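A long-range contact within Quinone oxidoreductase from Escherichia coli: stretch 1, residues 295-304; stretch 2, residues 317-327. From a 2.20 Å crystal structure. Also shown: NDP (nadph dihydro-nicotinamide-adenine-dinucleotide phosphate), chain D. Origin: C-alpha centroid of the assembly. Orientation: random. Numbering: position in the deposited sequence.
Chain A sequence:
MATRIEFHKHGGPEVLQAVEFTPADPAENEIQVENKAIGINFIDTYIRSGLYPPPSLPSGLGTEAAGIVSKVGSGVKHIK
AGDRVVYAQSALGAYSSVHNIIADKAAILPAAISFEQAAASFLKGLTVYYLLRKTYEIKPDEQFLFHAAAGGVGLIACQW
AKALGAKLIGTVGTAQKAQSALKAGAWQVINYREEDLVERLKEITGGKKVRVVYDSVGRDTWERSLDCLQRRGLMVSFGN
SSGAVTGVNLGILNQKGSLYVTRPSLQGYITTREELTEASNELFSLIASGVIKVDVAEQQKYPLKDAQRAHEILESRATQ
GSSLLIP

Stretch 1 (295-304) DVAEQQKYPL
Stretch 2 (317-327) RATQGSSLLIP

Two extended segments, K301–P303 and L324–I326, run in parallel, their axes 36° apart and 4.6 Å apart at closest approach. K301 pairs with L324, Y302 with L325 and P303 with I326, at CA–CA separations of 4.8, 4.9 and 4.9 Å. Backbone phi/psi values are extended throughout, from -113/129 at K301 to -62/148 at P303, and from -144/155 at L324 to -110/118 at I326.

The backbone hydrogen bonds alternate between strands, as parallel pairing requires: L324 N to Q300 O (2.9 Å), Y302 N to L324 O (3.0 Å), I326 N to Y302 O (2.8 Å) and L304 N to I326 O (2.8 Å). P303 has no amide hydrogen to give, but its nitrogen falls where this ladder asks for none. CA-H...O contacts reinforce the pairing, including L325 CA to Y302 O at 3.2 Å.

Q300, its side chain buried and extended (chi1 m, chi2 t), uses an amide's double character to bind loop backbone before the strand. Its OE1 accepts from Q320 N (3.1 Å), while NE2 donates to Q320 O and S322 O, both at 2.9 Å. G321, between them, has phi/psi 68/-162, a positive phi that favours glycine.

Apolar contacts follow the side-chain alternation. K301 and L324 (both chi1 m) share one face, where V296 (t) brings CG2 within 4.1 Å of L324 CD1; K301's long chain leads away, and its NZ forms a salt bridge with E298 OE1 (3.1 Å). Y302 and L325 (both m) occupy the other face: Y302 CB lies 3.9 Å from L325 CD2, and L304 CD1 (chi1 t) 3.9 Å from L325 CD1.

Water completes the contact. One accepts from S322 N (3.0 Å) and donates to D295 O (3.2 Å); another lies 2.9 Å from both Y302 OH and S323 OG.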

ATOM      1  N   ASP A 295      15.716 -27.329 -12.453  1.00 37.39           N
ATOM      2  CA  ASP A 295      15.517 -28.347 -13.460  1.00 38.91           C
ATOM      3  C   ASP A 295      14.021 -28.624 -13.559  1.00 37.96           C
ATOM      4  O   ASP A 295      13.301 -28.515 -12.577  1.00 38.58           O
ATOM      5  CB  ASP A 295      16.337 -29.581 -13.103  1.00 43.52           C
ATOM      6  CG  ASP A 295      17.827 -29.238 -12.860  1.00 47.82           C
ATOM      7  OD1 ASP A 295      18.423 -28.496 -13.700  1.00 49.61           O
ATOM      8  OD2 ASP A 295      18.392 -29.689 -11.820  1.00 50.11           O
ATOM      9  N   VAL A 296      13.547 -28.910 -14.766  1.00 36.67           N
ATOM     10  CA  VAL A 296      12.119 -29.128 -15.029  1.00 34.91           C
ATOM     11  C   VAL A 296      11.713 -30.585 -15.233  1.00 34.79           C
ATOM     12  O   VAL A 296      12.346 -31.297 -16.005  1.00 35.02           O
ATOM     13  CB  VAL A 296      11.676 -28.254 -16.303  1.00 33.53           C
ATOM     14  CG1 VAL A 296      10.267 -28.618 -16.792  1.00 32.75           C
ATOM     15  CG2 VAL A 296      11.716 -26.771 -15.961  1.00 31.46           C
ATOM     16  N   ALA A 297      10.629 -31.002 -14.580  1.00 34.85           N
ATOM     17  CA  ALA A 297      10.096 -32.358 -14.715  1.00 36.13           C
ATOM     18  C   ALA A 297       9.908 -32.606 -16.210  1.00 37.60           C
ATOM     19  O   ALA A 297       9.415 -31.722 -16.913  1.00 39.77           O
ATOM     20  CB  ALA A 297       8.745 -32.452 -14.017  1.00 34.13           C
ATOM     21  N   GLU A 298      10.260 -33.786 -16.711  1.00 38.14           N
ATOM     22  CA  GLU A 298      10.098 -34.075 -18.138  1.00 38.27           C
ATOM     23  C   GLU A 298       8.633 -33.984 -18.564  1.00 36.64           C
ATOM     24  O   GLU A 298       8.331 -33.550 -19.657  1.00 36.55           O
ATOM     25  CB  GLU A 298      10.665 -35.459 -18.481  1.00 42.00           C
ATOM     26  CG  GLU A 298      11.465 -35.512 -19.786  1.00 46.79           C
ATOM     27  CD  GLU A 298      12.689 -34.573 -19.778  1.00 51.42           C
ATOM     28  OE1 GLU A 298      13.129 -34.139 -18.664  1.00 53.32           O
ATOM     29  OE2 GLU A 298      13.221 -34.276 -20.890  1.00 52.65           O
ATOM     30  N   GLN A 299       7.722 -34.317 -17.665  1.00 34.79           N
ATOM     31  CA  GLN A 299       6.307 -34.266 -17.973  1.00 33.91           C
ATOM     32  C   GLN A 299       5.832 -32.839 -18.138  1.00 33.80           C
ATOM     33  O   GLN A 299       4.724 -32.594 -18.635  1.00 34.85           O
ATOM     34  CB  GLN A 299       5.486 -34.955 -16.874  1.00 33.87           C
ATOM     35  N   GLN A 300       6.645 -31.891 -17.699  1.00 32.59           N
ATOM     36  CA  GLN A 300       6.272 -30.487 -17.806  1.00 30.92           C
ATOM     37  C   GLN A 300       6.976 -29.776 -18.953  1.00 30.75           C
ATOM     38  O   GLN A 300       7.122 -28.552 -18.942  1.00 30.06           O
ATOM     39  CB  GLN A 300       6.445 -29.771 -16.454  1.00 28.95           C
ATOM     40  CG  GLN A 300       5.328 -30.167 -15.494  1.00 27.22           C
ATOM     41  CD  GLN A 300       5.307 -29.436 -14.160  1.00 27.08           C
ATOM     42  OE1 GLN A 300       4.630 -29.880 -13.239  1.00 28.12           O
ATOM     43  NE2 GLN A 300       5.971 -28.283 -14.063  1.00 27.35           N
ATOM     44  N   LYS A 301       7.478 -30.554 -19.907  1.00 31.34           N
ATOM     45  CA  LYS A 301       8.115 -29.993 -21.116  1.00 32.32           C
ATOM     46  C   LYS A 301       7.154 -30.397 -22.208  1.00 31.51           C
ATOM     47  O   LYS A 301       6.741 -31.549 -22.267  1.00 31.77           O
ATOM     48  CB  LYS A 301       9.480 -30.588 -21.410  1.00 34.00           C
ATOM     49  CG  LYS A 301      10.555 -30.157 -20.465  1.00 36.35           C
ATOM     50  CD  LYS A 301      11.860 -30.846 -20.800  1.00 39.17           C
ATOM     51  CE  LYS A 301      12.807 -30.744 -19.619  1.00 42.20           C
ATOM     52  NZ  LYS A 301      14.078 -31.458 -19.873  1.00 44.58           N
ATOM     53  N   TYR A 302       6.741 -29.439 -23.020  1.00 30.80           N
ATOM     54  CA  TYR A 302       5.775 -29.707 -24.068  1.00 29.53           C
ATOM     55  C   TYR A 302       6.277 -29.177 -25.392  1.00 29.87           C
ATOM     56  O   TYR A 302       7.035 -28.196 -25.437  1.00 30.96           O
ATOM     57  CB  TYR A 302       4.468 -28.992 -23.758  1.00 28.56           C
ATOM     58  CG  TYR A 302       3.961 -29.191 -22.363  1.00 27.69           C
ATOM     59  CD1 TYR A 302       4.387 -28.374 -21.328  1.00 27.71           C
ATOM     60  CD2 TYR A 302       3.006 -30.155 -22.084  1.00 27.90           C
ATOM     61  CE1 TYR A 302       3.860 -28.508 -20.039  1.00 28.47           C
ATOM     62  CE2 TYR A 302       2.476 -30.301 -20.802  1.00 28.29           C
ATOM     63  CZ  TYR A 302       2.906 -29.474 -19.795  1.00 28.63           C
ATOM     64  OH  TYR A 302       2.348 -29.595 -18.547  1.00 30.82           O
ATOM     65  N   PRO A 303       5.947 -29.880 -26.493  1.00 29.68           N
ATOM     66  CA  PRO A 303       6.392 -29.386 -27.812  1.00 29.12           C
ATOM     67  C   PRO A 303       5.708 -27.981 -27.978  1.00 29.42           C
ATOM     68  O   PRO A 303       4.606 -27.778 -27.459  1.00 27.99           O
ATOM     69  CB  PRO A 303       5.729 -30.387 -28.780  1.00 27.98           C
ATOM     70  CG  PRO A 303       5.455 -31.620 -27.934  1.00 27.58           C
ATOM     71  CD  PRO A 303       5.104 -31.095 -26.595  1.00 28.17           C
ATOM     72  N   LEU A 304       6.326 -27.028 -28.668  1.00 29.70           N
ATOM     73  CA  LEU A 304       5.676 -25.720 -28.877  1.00 32.42           C
ATOM     74  C   LEU A 304       4.224 -25.823 -29.376  1.00 34.16           C
ATOM     75  O   LEU A 304       3.327 -25.123 -28.888  1.00 34.19           O
ATOM     76  CB  LEU A 304       6.467 -24.876 -29.883  1.00 32.72           C
ATOM     77  CG  LEU A 304       5.807 -23.593 -30.430  1.00 32.87           C
ATOM     78  CD1 LEU A 304       5.331 -22.715 -29.308  1.00 34.25           C
ATOM     79  CD2 LEU A 304       6.814 -22.811 -31.227  1.00 32.88           C
ATOM     80  N   ARG A 317      -3.887 -26.618 -11.851  1.00 25.22           N
ATOM     81  CA  ARG A 317      -3.160 -26.654 -10.581  1.00 25.69           C
ATOM     82  C   ARG A 317      -2.362 -27.948 -10.387  1.00 27.47           C
ATOM     83  O   ARG A 317      -1.845 -28.219  -9.291  1.00 27.99           O
ATOM     84  CB  ARG A 317      -4.123 -26.428  -9.394  1.00 24.04           C
ATOM     85  CG  ARG A 317      -5.004 -25.170  -9.554  1.00 23.03           C
ATOM     86  CD  ARG A 317      -6.063 -25.040  -8.450  1.00 21.56           C
ATOM     87  NE  ARG A 317      -5.440 -24.762  -7.170  1.00 22.77           N
ATOM     88  CZ  ARG A 317      -6.067 -24.307  -6.094  1.00 22.67           C
ATOM     89  NH1 ARG A 317      -7.359 -24.079  -6.136  1.00 23.61           N
ATOM     90  NH2 ARG A 317      -5.388 -24.022  -4.995  1.00 20.29           N
ATOM     91  N   ALA A 318      -2.192 -28.710 -11.456  1.00 26.53           N
ATOM     92  CA  ALA A 318      -1.475 -29.960 -11.349  1.00 26.65           C
ATOM     93  C   ALA A 318       0.016 -29.838 -11.618  1.00 27.01           C
ATOM     94  O   ALA A 318       0.637 -30.810 -11.968  1.00 29.98           O
ATOM     95  CB  ALA A 318      -2.084 -30.988 -12.274  1.00 24.65           C
ATOM     96  N   THR A 319       0.624 -28.677 -11.464  1.00 23.32           N
ATOM     97  CA  THR A 319       2.046 -28.623 -11.743  1.00 22.58           C
ATOM     98  C   THR A 319       2.817 -28.219 -10.493  1.00 22.90           C
ATOM     99  O   THR A 319       2.236 -27.781  -9.490  1.00 22.26           O
ATOM    100  CB  THR A 319       2.372 -27.591 -12.887  1.00 23.21           C
ATOM    101  OG1 THR A 319       1.954 -26.276 -12.489  1.00 21.77           O
ATOM    102  CG2 THR A 319       1.689 -27.979 -14.208  1.00 21.31           C
ATOM    103  N   GLN A 320       4.134 -28.348 -10.568  1.00 23.00           N
ATOM    104  CA  GLN A 320       5.000 -27.938  -9.479  1.00 24.36           C
ATOM    105  C   GLN A 320       6.187 -27.424 -10.213  1.00 22.91           C
ATOM    106  O   GLN A 320       6.577 -27.998 -11.230  1.00 23.18           O
ATOM    107  CB  GLN A 320       5.392 -29.107  -8.574  1.00 27.08           C
ATOM    108  CG  GLN A 320       4.225 -29.589  -7.711  1.00 32.49           C
ATOM    109  CD  GLN A 320       4.597 -30.790  -6.854  1.00 34.91           C
ATOM    110  OE1 GLN A 320       5.764 -31.028  -6.575  1.00 36.44           O
ATOM    111  NE2 GLN A 320       3.606 -31.556  -6.459  1.00 37.04           N
ATOM    112  N   GLY A 321       6.691 -26.286  -9.761  1.00 21.35           N
ATOM    113  CA  GLY A 321       7.828 -25.683 -10.407  1.00 20.50           C
ATOM    114  C   GLY A 321       7.445 -25.201 -11.783  1.00 20.17           C
ATOM    115  O   GLY A 321       6.267 -25.095 -12.104  1.00 19.71           O
ATOM    116  N   SER A 322       8.459 -24.974 -12.607  1.00 21.51           N
ATOM    117  CA  SER A 322       8.317 -24.491 -13.958  1.00 21.23           C
ATOM    118  C   SER A 322       8.001 -25.515 -15.066  1.00 23.31           C
ATOM    119  O   SER A 322       8.220 -26.734 -14.922  1.00 22.82           O
ATOM    120  CB  SER A 322       9.577 -23.751 -14.305  1.00 21.35           C
ATOM    121  OG  SER A 322       9.810 -22.700 -13.385  1.00 22.53           O
ATOM    122  N   SER A 323       7.400 -24.994 -16.145  1.00 24.46           N
ATOM    123  CA  SER A 323       7.044 -25.735 -17.352  1.00 23.85           C
ATOM    124  C   SER A 323       7.802 -25.072 -18.493  1.00 24.21           C
ATOM    125  O   SER A 323       8.277 -23.910 -18.385  1.00 23.15           O
ATOM    126  CB  SER A 323       5.541 -25.657 -17.650  1.00 25.53           C
ATOM    127  OG  SER A 323       4.751 -26.385 -16.715  1.00 26.97           O
ATOM    128  N   LEU A 324       7.917 -25.792 -19.595  1.00 24.46           N
ATOM    129  CA  LEU A 324       8.614 -25.247 -20.737  1.00 26.31           C
ATOM    130  C   LEU A 324       7.964 -25.689 -22.021  1.00 27.25           C
ATOM    131  O   LEU A 324       7.260 -26.702 -22.047  1.00 27.03           O
ATOM    132  CB  LEU A 324      10.053 -25.755 -20.777  1.00 26.33           C
ATOM    133  CG  LEU A 324      11.084 -25.272 -19.776  1.00 27.24           C
ATOM    134  CD1 LEU A 324      12.325 -26.136 -19.939  1.00 27.23           C
ATOM    135  CD2 LEU A 324      11.422 -23.804 -20.010  1.00 27.23           C
ATOM    136  N   LEU A 325       8.159 -24.875 -23.052  1.00 27.59           N
ATOM    137  CA  LEU A 325       7.725 -25.201 -24.404  1.00 29.23           C
ATOM    138  C   LEU A 325       9.038 -25.356 -25.183  1.00 29.04           C
ATOM    139  O   LEU A 325       9.958 -24.520 -25.085  1.00 26.65           O
ATOM    140  CB  LEU A 325       6.878 -24.089 -25.046  1.00 29.56           C
ATOM    141  CG  LEU A 325       5.439 -23.876 -24.575  1.00 31.17           C
ATOM    142  CD1 LEU A 325       4.827 -22.689 -25.401  1.00 31.14           C
ATOM    143  CD2 LEU A 325       4.596 -25.163 -24.715  1.00 29.27           C
ATOM    144  N   ILE A 326       9.144 -26.457 -25.912  1.00 31.17           N
ATOM    145  CA  ILE A 326      10.348 -26.724 -26.695  1.00 34.12           C
ATOM    146  C   ILE A 326      10.007 -26.599 -28.171  1.00 35.77           C
ATOM    147  O   ILE A 326       9.088 -27.274 -28.649  1.00 35.92           O
ATOM    148  CB  ILE A 326      10.913 -28.160 -26.418  1.00 33.97           C
ATOM    149  CG1 ILE A 326      10.965 -28.420 -24.906  1.00 33.12           C
ATOM    150  CG2 ILE A 326      12.302 -28.298 -27.026  1.00 31.97           C
ATOM    151  CD1 ILE A 326      11.846 -27.443 -24.142  1.00 31.86           C
ATOM    152  N   PRO A 327      10.645 -25.637 -28.864  1.00 38.04           N
ATOM    153  CA  PRO A 327      10.505 -25.311 -30.287  1.00 39.68           C
ATOM    154  C   PRO A 327      10.985 -26.487 -31.134  1.00 41.76           C
ATOM    155  O   PRO A 327      10.416 -26.685 -32.229  1.00 43.56           O
ATOM    156  CB  PRO A 327      11.474 -24.142 -30.470  1.00 39.28           C
ATOM    157  CG  PRO A 327      11.555 -23.534 -29.145  1.00 39.13           C
ATOM    158  CD  PRO A 327      11.595 -24.716 -28.222  1.00 38.38           C
ATOM    159  OXT PRO A 327      11.950 -27.176 -30.705  1.00 43.00           O
TER
HETATM  160  PA  NDP D 350       2.452 -21.266 -10.724  1.00 20.74           P
HETATM  161  O1A NDP D 350       3.325 -22.280 -11.369  1.00 20.09           O
HETATM  162  O2A NDP D 350       2.783 -20.820  -9.345  1.00 21.04           O
HETATM  163  O5B NDP D 350       0.961 -21.679 -10.823  1.00 17.48           O
HETATM  164  C5B NDP D 350      -0.063 -21.043 -10.104  1.00 19.51           C
HETATM  165  C4B NDP D 350      -0.287 -21.789  -8.824  1.00 21.72           C
HETATM  166  O4B NDP D 350      -1.125 -20.894  -8.105  1.00 23.60           O
HETATM  167  C3B NDP D 350      -1.074 -23.105  -8.901  1.00 23.09           C
HETATM  168  O3B NDP D 350      -0.167 -24.197  -9.211  1.00 20.88           O
HETATM  169  C2B NDP D 350      -1.826 -23.117  -7.579  1.00 22.16           C
HETATM  170  O2B NDP D 350      -1.040 -23.826  -6.630  1.00 23.51           O
HETATM  171  C1B NDP D 350      -1.987 -21.578  -7.207  1.00 22.07           C
HETATM  172  N9A NDP D 350      -3.435 -21.328  -7.286  1.00 22.32           N
HETATM  173  C8A NDP D 350      -4.264 -21.017  -6.289  1.00 21.15           C
HETATM  174  N7A NDP D 350      -5.516 -20.916  -6.755  1.00 20.68           N
HETATM  175  C5A NDP D 350      -5.414 -21.171  -8.040  1.00 21.42           C
HETATM  176  C6A NDP D 350      -6.477 -21.211  -8.934  1.00 21.51           C
HETATM  177  N6A NDP D 350      -7.734 -20.979  -8.574  1.00 20.06           N
HETATM  178  N1A NDP D 350      -6.160 -21.510 -10.194  1.00 21.55           N
HETATM  179  C2A NDP D 350      -4.884 -21.764 -10.598  1.00 23.54           C
HETATM  180  N3A NDP D 350      -3.872 -21.729  -9.728  1.00 23.95           N
HETATM  181  C4A NDP D 350      -4.132 -21.437  -8.420  1.00 22.23           C
HETATM  182  O3  NDP D 350       2.630 -20.003 -11.672  1.00 20.67           O
HETATM  183  PN  NDP D 350       3.790 -18.976 -11.986  1.00 21.45           P
HETATM  184  O1N NDP D 350       5.054 -19.294 -11.227  1.00 21.22           O
HETATM  185  O2N NDP D 350       3.864 -18.781 -13.483  1.00 20.88           O
HETATM  186  O5D NDP D 350       3.100 -17.626 -11.345  1.00 22.09           O
HETATM  187  C5D NDP D 350       2.672 -17.493  -9.997  1.00 20.51           C
HETATM  188  C4D NDP D 350       1.902 -16.229  -9.799  1.00 22.98           C
HETATM  189  O4D NDP D 350       2.784 -15.086  -9.872  1.00 22.60           O
HETATM  190  C3D NDP D 350       0.815 -16.006 -10.845  1.00 23.60           C
HETATM  191  O3D NDP D 350      -0.363 -15.484 -10.222  1.00 22.73           O
HETATM  192  C2D NDP D 350       1.484 -14.964 -11.768  1.00 22.12           C
HETATM  193  O2D NDP D 350       0.533 -14.226 -12.495  1.00 23.76           O
HETATM  194  C1D NDP D 350       2.227 -14.080 -10.809  1.00 22.21           C
HETATM  195  N1N NDP D 350       3.471 -13.374 -11.221  1.00 19.20           N
HETATM  196  C2N NDP D 350       3.615 -12.040 -10.935  1.00 14.72           C
HETATM  197  C3N NDP D 350       4.785 -11.407 -11.317  1.00 18.38           C
HETATM  198  C7N NDP D 350       5.013  -9.937 -10.991  1.00 18.85           C
HETATM  199  O7N NDP D 350       6.064  -9.378 -11.285  1.00 18.10           O
HETATM  200  N7N NDP D 350       4.009  -9.346 -10.378  1.00 19.60           N
HETATM  201  C4N NDP D 350       5.803 -12.086 -11.966  1.00 18.79           C
HETATM  202  C5N NDP D 350       5.640 -13.448 -12.246  1.00 19.64           C
HETATM  203  C6N NDP D 350       4.463 -14.077 -11.874  1.00 19.02           C
HETATM  204  P2B NDP D 350      -1.752 -24.628  -5.356  1.00 24.17           P
HETATM  205  O1X NDP D 350      -0.621 -24.993  -4.476  1.00 24.60           O
HETATM  206  O2X NDP D 350      -2.671 -23.661  -4.742  1.00 26.23           O
HETATM  207  O3X NDP D 350      -2.439 -25.760  -6.007  1.00 25.09           O
HETATM  208  O   HOH W   1      11.214 -26.101 -11.999  1.00 30.53           O
HETATM  209  O   HOH W   2       9.273 -28.680 -13.071  0.64 20.38           O
HETATM  210  O   HOH W   3       2.094 -26.869 -17.653  0.92 33.44           O